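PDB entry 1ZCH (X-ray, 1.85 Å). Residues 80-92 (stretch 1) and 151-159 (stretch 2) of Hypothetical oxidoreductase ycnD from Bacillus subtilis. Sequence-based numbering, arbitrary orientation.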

# COMPACT_ATOMS: atom_id res chain seq x y z
N CYS A 80 -0.80 -10.88 -0.13
CA CYS A 80 -0.28 -11.26 1.18
C CYS A 80 1.08 -10.63 1.45
O CYS A 80 1.89 -10.49 0.54
N ALA A 81 1.32 -10.27 2.70
CA ALA A 81 2.62 -9.76 3.10
C ALA A 81 3.42 -11.06 3.08
O ALA A 81 2.91 -12.10 3.51
N ASP A 82 4.66 -11.03 2.60
CA ASP A 82 5.46 -12.25 2.52
C ASP A 82 6.90 -12.08 2.97
O ASP A 82 7.68 -11.36 2.35
N PHE A 83 7.25 -12.74 4.07
CA PHE A 83 8.62 -12.72 4.58
C PHE A 83 9.15 -14.15 4.57
O PHE A 83 10.16 -14.47 5.20
N ASN A 84 8.44 -15.02 3.84
CA ASN A 84 8.86 -16.42 3.72
C ASN A 84 10.03 -16.50 2.74
O ASN A 84 11.00 -17.22 2.96
N ARG A 85 9.94 -15.75 1.64
CA ARG A 85 11.06 -15.75 0.70
C ARG A 85 12.28 -15.17 1.43
O ARG A 85 13.41 -15.58 1.17
N ALA A 86 12.05 -14.23 2.34
CA ALA A 86 13.15 -13.64 3.11
C ALA A 86 13.68 -14.72 4.06
O ALA A 86 14.89 -14.82 4.28
N LYS A 87 12.79 -15.53 4.61
CA LYS A 87 13.20 -16.59 5.51
C LYS A 87 14.14 -17.54 4.77
O LYS A 87 15.18 -17.94 5.29
N ILE A 88 13.75 -17.91 3.55
CA ILE A 88 14.56 -18.81 2.74
C ILE A 88 15.93 -18.19 2.48
O ILE A 88 16.96 -18.85 2.61
N ALA A 89 15.93 -16.91 2.12
CA ALA A 89 17.17 -16.19 1.85
C ALA A 89 18.11 -16.16 3.05
O ALA A 89 19.30 -16.45 2.92
N LEU A 90 17.58 -15.81 4.22
CA LEU A 90 18.42 -15.72 5.41
C LEU A 90 18.80 -17.06 6.03
O LEU A 90 19.98 -17.37 6.18
N GLU A 91 17.79 -17.85 6.38
CA GLU A 91 18.02 -19.13 7.03
C GLU A 91 18.57 -20.24 6.15
O GLU A 91 19.53 -20.91 6.52
N ASP A 92 17.95 -20.45 4.99
CA ASP A 92 18.37 -21.52 4.11
C ASP A 92 19.56 -21.25 3.21
O ASP A 92 20.38 -22.14 2.98
N LEU A 151 -0.88 -20.98 3.06
CA LEU A 151 0.05 -19.90 3.35
C LEU A 151 0.96 -20.38 4.47
O LEU A 151 0.48 -20.77 5.54
N PRO A 152 2.28 -20.37 4.24
CA PRO A 152 3.23 -20.83 5.26
C PRO A 152 3.54 -19.76 6.31
O PRO A 152 3.03 -18.64 6.25
N LYS A 153 4.38 -20.12 7.27
CA LYS A 153 4.79 -19.18 8.30
C LYS A 153 5.45 -17.99 7.59
O LYS A 153 6.08 -18.16 6.54
N TYR A 154 5.27 -16.80 8.16
CA TYR A 154 5.81 -15.54 7.64
C TYR A 154 5.03 -14.95 6.47
O TYR A 154 5.49 -14.02 5.80
N VAL A 155 3.84 -15.49 6.24
CA VAL A 155 2.96 -15.00 5.18
C VAL A 155 1.59 -14.77 5.80
O VAL A 155 1.08 -15.62 6.54
N PHE A 156 1.00 -13.61 5.55
CA PHE A 156 -0.34 -13.34 6.07
C PHE A 156 -1.17 -12.52 5.09
O PHE A 156 -0.66 -11.63 4.41
N PRO A 157 -2.46 -12.85 4.99
CA PRO A 157 -3.37 -12.15 4.07
C PRO A 157 -3.66 -10.72 4.49
O PRO A 157 -3.87 -10.43 5.67
N LEU A 158 -3.64 -9.82 3.52
CA LEU A 158 -3.93 -8.42 3.79
C LEU A 158 -5.20 -7.97 3.07
O LEU A 158 -6.10 -7.40 3.68
N SER A 159 -5.28 -8.26 1.78
CA SER A 159 -6.47 -7.86 1.02
C SER A 159 -6.63 -8.64 -0.27
O SER A 159 -5.66 -8.99 -0.93

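The most unusual feature is a methyl group set against an aromatic face: Ala 81 CB lies 3.6 Å from the centroid of the Phe 156 ring, 21° off the ring normal, a CH-pi contact. The p rotamer of Phe 156 (chi1 66°) swings its ring back over the neighbouring strand, bringing CZ to 3.4 Å from Ala 81 CB. Leu 158 (m, chi2 t) adds CD1 at 3.7 Å from the same methyl.

Ala 81 and Phe 156 form a hydrogen-bonded antiparallel pair, with Ala 81 N 2.9 Å from Phe 156 O. Cys 80, Asp 82, Val 155 and Pro 157 occupy the other sheet face. There Cys 80 (m) places CB 3.8 Å from Val 155 CG1 and SG 4.1 Å from Leu 151 CD1, while Val 155 CG2 (chi1 t) reaches Asn 84 CB at 3.7 Å.

Tyr 154 (m), the residue most covered by the opposing stretch, points toward the helix. Lys 87 CD meets its ring edge at CE2, 3.4 Å away, and Lys 87 NZ continues to a salt bridge with Glu 91 OE1 (2.7 Å).

Two waters bridge the stretches. One donates to Asn 84 OD1 and Lys 153 O, each 2.7 Å from the water O; the other's O lies 2.5 Å from Glu 91 OE2 and 2.7 Å from Tyr 154 OH.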

# COMPACT_ATOMS: atom_id res chain seq x y z
CB CYS A 80 -0.09 -12.78 1.27
SG CYS A 80 -1.51 -13.78 0.81
CB ALA A 81 2.57 -9.18 4.50
CB ASP A 82 5.44 -12.77 1.07
CG ASP A 82 6.07 -14.16 0.93
OD1 ASP A 82 7.13 -14.41 1.53
OD2 ASP A 82 5.50 -14.98 0.19
CB PHE A 83 8.68 -12.11 5.99
CG PHE A 83 8.80 -10.61 6.00
CD1 PHE A 83 10.04 -10.00 6.01
CD2 PHE A 83 7.66 -9.81 5.94
CE1 PHE A 83 10.16 -8.60 5.97
CE2 PHE A 83 7.76 -8.42 5.89
CZ PHE A 83 9.01 -7.81 5.91
CB ASN A 84 7.70 -17.30 3.22
CG ASN A 84 8.13 -18.75 2.99
OD1 ASN A 84 8.74 -19.37 3.86
ND2 ASN A 84 7.80 -19.28 1.82
CB ARG A 85 10.73 -14.92 -0.55
CG ARG A 85 9.80 -15.64 -1.53
CD ARG A 85 9.66 -14.84 -2.84
NE ARG A 85 8.99 -13.57 -2.59
CZ ARG A 85 7.68 -13.38 -2.70
NH1 ARG A 85 6.89 -14.39 -3.06
NH2 ARG A 85 7.15 -12.20 -2.40
CB ALA A 86 12.65 -12.44 3.92
CB LYS A 87 12.00 -17.38 6.03
CG LYS A 87 12.38 -18.49 7.00
CD LYS A 87 11.25 -19.49 7.15
CE LYS A 87 11.64 -20.85 6.59
NZ LYS A 87 12.75 -21.47 7.36
CB ILE A 88 13.88 -19.09 1.38
CG1 ILE A 88 12.60 -19.90 1.61
CG2 ILE A 88 14.85 -19.83 0.45
CD1 ILE A 88 11.73 -20.06 0.37
CB ALA A 89 16.85 -14.77 1.40
CB LEU A 90 17.75 -14.86 6.48
CG LEU A 90 17.95 -13.34 6.36
CD1 LEU A 90 17.20 -12.81 5.15
CD2 LEU A 90 17.45 -12.68 7.63
CB GLU A 91 16.72 -19.61 7.68
CG GLU A 91 16.15 -18.65 8.71
CD GLU A 91 14.94 -19.22 9.42
OE1 GLU A 91 14.54 -20.36 9.11
OE2 GLU A 91 14.39 -18.52 10.30
CB ASP A 92 17.17 -21.99 3.28
CG ASP A 92 15.96 -22.32 4.13
OD1 ASP A 92 16.15 -22.66 5.32
OD2 ASP A 92 14.83 -22.27 3.62
CB LEU A 151 -0.70 -18.64 3.77
CG LEU A 151 -1.81 -18.18 2.81
CD1 LEU A 151 -2.41 -16.86 3.31
CD2 LEU A 151 -1.25 -18.03 1.41
CB PRO A 152 4.45 -21.19 4.44
CG PRO A 152 4.46 -20.06 3.43
CD PRO A 152 2.99 -19.96 3.02
CB LYS A 153 5.78 -19.86 9.25
CG LYS A 153 6.26 -19.02 10.41
CD LYS A 153 7.15 -19.85 11.33
CE LYS A 153 7.68 -19.04 12.50
NZ LYS A 153 8.51 -19.90 13.39
CB TYR A 154 7.29 -15.69 7.27
CG TYR A 154 8.14 -16.12 8.44
CD1 TYR A 154 8.18 -15.35 9.61
CD2 TYR A 154 8.87 -17.30 8.41
CE1 TYR A 154 8.93 -15.75 10.71
CE2 TYR A 154 9.62 -17.71 9.50
CZ TYR A 154 9.65 -16.94 10.65
OH TYR A 154 10.41 -17.34 11.72
CB VAL A 155 2.81 -16.03 4.03
CG1 VAL A 155 1.83 -15.51 2.98
CG2 VAL A 155 4.17 -16.32 3.40
CB PHE A 156 -0.27 -12.67 7.46
CG PHE A 156 0.32 -11.29 7.48
CD1 PHE A 156 -0.46 -10.18 7.18
CD2 PHE A 156 1.65 -11.09 7.85
CE1 PHE A 156 0.07 -8.88 7.27
CE2 PHE A 156 2.19 -9.80 7.93
CZ PHE A 156 1.39 -8.70 7.64
CB PRO A 157 -4.62 -13.03 4.11
CG PRO A 157 -4.65 -13.47 5.55
CD PRO A 157 -3.20 -13.84 5.80
CB LEU A 158 -2.75 -7.54 3.39
CG LEU A 158 -1.62 -7.61 4.42
CD1 LEU A 158 -0.34 -7.01 3.87
CD2 LEU A 158 -2.07 -6.88 5.68
CB SER A 159 -6.41 -6.37 0.70
OG SER A 159 -7.56 -5.94 -0.02
O HOH W 1 7.77 -20.27 6.16
O HOH W 2 12.23 -19.35 11.27